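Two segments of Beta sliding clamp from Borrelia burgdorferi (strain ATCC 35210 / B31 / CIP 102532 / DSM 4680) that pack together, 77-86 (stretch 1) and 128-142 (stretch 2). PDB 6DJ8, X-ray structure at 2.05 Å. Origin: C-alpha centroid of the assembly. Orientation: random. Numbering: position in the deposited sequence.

Stretch 1 77-86: FKVLINASNF
Stretch 2, residues 128-142: KEPTFSYEEIENYNY

Stretch 1 runs as a β-strand up to Asn82 and then turns at once into a helix that begins at Ala83 and continues beyond Phe86. The strand residues Lys78, Val79, Leu80 and Ile81 keep extended torsions, phi from -103° to -142° and psi from 121° to 150°; Asn82 (-49°/125°) makes the turn, and residues 83-86 lie near -65°/-43°. Stretch 2 enters as a strand through Lys128 and Glu129, remains extended through Ser133, and then coils into a weakly bonded helix, about 135-140, whose axis crosses the first strand at 80° with a closest approach of 8.4 Å. In register, Ile81 CA lies 4.8 Å from Thr131 CA and Leu80 CA 5.4 Å from Phe132 CA, so the backbones run in opposite directions here. A single direct hydrogen bond joins the stretches: Phe132 N donates to Leu80 O at 2.9 Å, almost linear at 174°. Next to it, a water accepts from Asn82 N (2.9 Å) and donates to Pro130 O (2.8 Å), spanning backbones too far apart there to bond directly.

Leu80 (chi1 t, chi2 p) is the centre of the contact, and its branched side chain suits a pocket lined on several sides. Its CD2 meets Phe132 CG at 3.8 Å, its CB meets Ile137 CG1 at 4.0 Å, and its CD1 sits over one face of the Tyr140 ring (t, chi2 96°), 4.0 Å from the centroid in a CH-pi contact. Phe132 (m, chi2 86°) turns its edge to Leu80 O and the backbone nitrogens of Ile81 and Asn82. Ile137 (m, t) starts sideways but extends inward, bringing CD1 to 3.8 Å from Lys78 CB; the aliphatic base of the lysine (chi1 m) tolerates this apolar neighbour, while its amine is hydrogen-bonded elsewhere in the structure. Lys78 NZ lies 3.0 Å from Asn141 ND2, but two donors make no hydrogen bond.

Beta-branched residues fill the adjoining space. Val79 CG1 packs 3.6 Å from Thr131 CG2, with Val79 in t and Thr131 in p. Ile81, extended in t, t, places CD1 3.8 Å from Glu129 CB, using the carbon part of an acidic side chain.

At the helix start, Asn82 (t) serves as the N-cap: its OD1 accepts from Asn85 N at 2.9 Å, satisfying an amide that has no preceding helical turn to bond to. Asn85 (m) points toward Glu129 (m, m), and a second water links them, accepting from Asn85 ND2 (2.9 Å) and donating to Glu129 OE1 (3.1 Å) and Pro130 O (3.0 Å). Together the stretches bury 685 Å².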

# COMPACT_ATOMS: atom_id res chain seq x y z
N PHE A 77 -24.83 15.86 -26.33
CA PHE A 77 -23.50 16.28 -26.73
C PHE A 77 -22.52 15.20 -26.30
O PHE A 77 -22.86 14.32 -25.51
CB PHE A 77 -23.11 17.63 -26.09
CG PHE A 77 -23.02 17.60 -24.58
CD1 PHE A 77 -24.15 17.75 -23.80
CD2 PHE A 77 -21.80 17.41 -23.95
CE1 PHE A 77 -24.06 17.74 -22.41
CE2 PHE A 77 -21.70 17.38 -22.56
CZ PHE A 77 -22.83 17.54 -21.79
N LYS A 78 -21.29 15.30 -26.80
CA LYS A 78 -20.22 14.38 -26.44
C LYS A 78 -19.01 15.17 -25.97
O LYS A 78 -18.80 16.31 -26.39
CB LYS A 78 -19.82 13.46 -27.60
CG LYS A 78 -20.95 12.63 -28.19
CD LYS A 78 -20.40 11.60 -29.16
CE LYS A 78 -21.50 10.82 -29.85
NZ LYS A 78 -21.13 9.37 -29.94
N VAL A 79 -18.24 14.57 -25.06
CA VAL A 79 -17.02 15.15 -24.51
C VAL A 79 -15.96 14.06 -24.37
O VAL A 79 -16.24 12.99 -23.84
CB VAL A 79 -17.26 15.81 -23.13
CG1 VAL A 79 -15.95 16.19 -22.51
CG2 VAL A 79 -18.12 17.05 -23.29
N LEU A 80 -14.76 14.34 -24.87
CA LEU A 80 -13.60 13.49 -24.64
C LEU A 80 -12.73 14.14 -23.57
O LEU A 80 -12.28 15.29 -23.75
CB LEU A 80 -12.82 13.31 -25.94
CG LEU A 80 -11.68 12.29 -25.94
CD1 LEU A 80 -12.26 10.88 -25.83
CD2 LEU A 80 -10.87 12.44 -27.23
N ILE A 81 -12.49 13.44 -22.47
CA ILE A 81 -11.78 14.04 -21.34
C ILE A 81 -10.86 13.01 -20.71
O ILE A 81 -11.22 11.84 -20.56
CB ILE A 81 -12.76 14.61 -20.30
CG1 ILE A 81 -12.00 15.19 -19.09
CG2 ILE A 81 -13.73 13.56 -19.81
CD1 ILE A 81 -12.92 15.94 -18.17
N ASN A 82 -9.66 13.45 -20.35
CA ASN A 82 -8.69 12.62 -19.64
C ASN A 82 -9.34 11.92 -18.45
O ASN A 82 -9.93 12.57 -17.59
CB ASN A 82 -7.52 13.49 -19.18
CG ASN A 82 -6.53 12.73 -18.35
OD1 ASN A 82 -6.54 12.81 -17.12
ND2 ASN A 82 -5.68 11.96 -19.02
N ALA A 83 -9.23 10.58 -18.42
CA ALA A 83 -9.98 9.80 -17.44
C ALA A 83 -9.53 10.09 -16.01
O ALA A 83 -10.36 10.15 -15.10
CB ALA A 83 -9.83 8.30 -17.72
N SER A 84 -8.22 10.21 -15.80
CA SER A 84 -7.68 10.43 -14.46
C SER A 84 -8.12 11.78 -13.90
O SER A 84 -8.50 11.88 -12.72
CB SER A 84 -6.15 10.32 -14.52
OG SER A 84 -5.55 10.55 -13.26
N ASN A 85 -8.09 12.83 -14.72
CA ASN A 85 -8.54 14.14 -14.24
C ASN A 85 -10.04 14.13 -13.94
O ASN A 85 -10.47 14.69 -12.93
CB ASN A 85 -8.22 15.22 -15.26
CG ASN A 85 -6.73 15.49 -15.37
OD1 ASN A 85 -5.95 15.00 -14.56
ND2 ASN A 85 -6.34 16.27 -16.37
N PHE A 86 -10.83 13.52 -14.81
CA PHE A 86 -12.27 13.49 -14.59
C PHE A 86 -12.61 12.75 -13.32
O PHE A 86 -13.47 13.18 -12.54
CB PHE A 86 -12.96 12.83 -15.80
CG PHE A 86 -14.45 13.03 -15.83
CD1 PHE A 86 -15.02 14.19 -15.32
CD2 PHE A 86 -15.28 12.05 -16.34
CE1 PHE A 86 -16.38 14.37 -15.34
CE2 PHE A 86 -16.64 12.23 -16.37
CZ PHE A 86 -17.20 13.40 -15.87
N LYS A 128 -12.75 23.26 -12.95
CA LYS A 128 -12.65 23.43 -14.40
C LYS A 128 -11.73 22.35 -14.93
O LYS A 128 -10.55 22.32 -14.57
CB LYS A 128 -12.13 24.82 -14.79
CG LYS A 128 -13.06 25.96 -14.43
CD LYS A 128 -12.61 27.28 -15.07
CE LYS A 128 -13.56 28.42 -14.71
NZ LYS A 128 -13.04 29.77 -15.14
N GLU A 129 -12.27 21.48 -15.78
CA GLU A 129 -11.52 20.36 -16.34
C GLU A 129 -11.38 20.53 -17.84
O GLU A 129 -12.39 20.48 -18.57
CB GLU A 129 -12.20 19.03 -16.01
CG GLU A 129 -12.16 18.65 -14.53
CD GLU A 129 -10.76 18.23 -14.07
OE1 GLU A 129 -9.85 18.09 -14.92
OE2 GLU A 129 -10.57 18.03 -12.84
N PRO A 130 -10.17 20.73 -18.34
CA PRO A 130 -9.99 20.87 -19.79
C PRO A 130 -10.34 19.57 -20.50
O PRO A 130 -10.20 18.48 -19.96
CB PRO A 130 -8.51 21.24 -19.96
CG PRO A 130 -7.87 21.03 -18.61
CD PRO A 130 -9.00 21.24 -17.62
N THR A 131 -10.85 19.73 -21.72
CA THR A 131 -11.31 18.62 -22.55
C THR A 131 -10.59 18.63 -23.89
O THR A 131 -9.90 19.58 -24.25
CB THR A 131 -12.82 18.70 -22.78
OG1 THR A 131 -13.13 19.93 -23.46
CG2 THR A 131 -13.57 18.65 -21.46
N PHE A 132 -10.77 17.54 -24.64
CA PHE A 132 -10.25 17.53 -25.99
C PHE A 132 -11.17 18.32 -26.91
O PHE A 132 -12.32 18.63 -26.57
CB PHE A 132 -10.08 16.10 -26.48
CG PHE A 132 -8.91 15.41 -25.86
CD1 PHE A 132 -9.04 14.77 -24.64
CD2 PHE A 132 -7.67 15.44 -26.48
CE1 PHE A 132 -7.95 14.16 -24.04
CE2 PHE A 132 -6.57 14.82 -25.89
CZ PHE A 132 -6.71 14.18 -24.67
N SER A 133 -10.64 18.69 -28.07
CA SER A 133 -11.41 19.34 -29.11
C SER A 133 -12.40 18.35 -29.72
O SER A 133 -12.24 17.13 -29.62
CB SER A 133 -10.50 19.91 -30.19
N TYR A 134 -13.46 18.89 -30.33
CA TYR A 134 -14.45 18.04 -30.98
C TYR A 134 -13.84 17.20 -32.10
O TYR A 134 -14.29 16.08 -32.35
CB TYR A 134 -15.59 18.90 -31.53
N GLU A 135 -12.80 17.71 -32.77
CA GLU A 135 -12.15 16.95 -33.84
C GLU A 135 -11.45 15.70 -33.32
O GLU A 135 -11.26 14.75 -34.09
CB GLU A 135 -11.14 17.83 -34.60
CG GLU A 135 -11.75 19.03 -35.32
CD GLU A 135 -12.18 20.14 -34.38
OE1 GLU A 135 -11.40 20.47 -33.46
OE2 GLU A 135 -13.30 20.66 -34.54
N GLU A 136 -11.09 15.66 -32.04
CA GLU A 136 -10.44 14.47 -31.51
C GLU A 136 -11.41 13.33 -31.25
O GLU A 136 -10.98 12.18 -31.12
CB GLU A 136 -9.67 14.81 -30.23
CG GLU A 136 -8.39 15.62 -30.43
CD GLU A 136 -7.28 14.85 -31.16
OE1 GLU A 136 -7.41 13.61 -31.34
OE2 GLU A 136 -6.27 15.48 -31.53
N ILE A 137 -12.71 13.62 -31.17
CA ILE A 137 -13.67 12.56 -30.86
C ILE A 137 -13.72 11.55 -31.99
O ILE A 137 -13.80 10.33 -31.76
CB ILE A 137 -15.06 13.14 -30.55
CG1 ILE A 137 -15.01 13.95 -29.25
CG2 ILE A 137 -16.09 12.03 -30.41
CD1 ILE A 137 -16.35 14.51 -28.82
N GLU A 138 -13.68 12.03 -33.24
CA GLU A 138 -13.70 11.11 -34.37
C GLU A 138 -12.55 10.11 -34.29
O GLU A 138 -12.73 8.94 -34.64
CB GLU A 138 -13.62 11.90 -35.68
N ASN A 139 -11.40 10.53 -33.77
CA ASN A 139 -10.27 9.62 -33.64
C ASN A 139 -10.54 8.49 -32.66
O ASN A 139 -9.98 7.40 -32.81
CB ASN A 139 -9.03 10.40 -33.21
CG ASN A 139 -8.58 11.43 -34.24
OD1 ASN A 139 -8.94 11.36 -35.41
ND2 ASN A 139 -7.79 12.41 -33.79
N TYR A 140 -11.37 8.73 -31.64
CA TYR A 140 -11.59 7.80 -30.53
C TYR A 140 -12.81 6.90 -30.67
O TYR A 140 -12.75 5.72 -30.32
CB TYR A 140 -11.71 8.60 -29.21
CG TYR A 140 -11.58 7.82 -27.91
CD1 TYR A 140 -10.37 7.75 -27.24
CD2 TYR A 140 -12.68 7.17 -27.34
CE1 TYR A 140 -10.24 7.04 -26.04
CE2 TYR A 140 -12.56 6.46 -26.12
CZ TYR A 140 -11.33 6.40 -25.48
OH TYR A 140 -11.18 5.72 -24.28
N ASN A 141 -13.92 7.43 -31.20
CA ASN A 141 -15.23 6.81 -31.01
C ASN A 141 -15.32 5.40 -31.59
O ASN A 141 -14.67 5.07 -32.59
CB ASN A 141 -16.32 7.69 -31.62
CG ASN A 141 -17.65 7.58 -30.88
OD1 ASN A 141 -17.94 6.59 -30.19
ND2 ASN A 141 -18.47 8.62 -31.01
N TYR A 142 -16.15 4.58 -30.95
CA TYR A 142 -16.44 3.22 -31.38
C TYR A 142 -17.93 2.97 -31.17
O TYR A 142 -18.47 3.27 -30.10
CB TYR A 142 -15.62 2.19 -30.59
O HOH W 1 -8.96 16.22 -21.02
O HOH W 2 -8.68 17.31 -17.63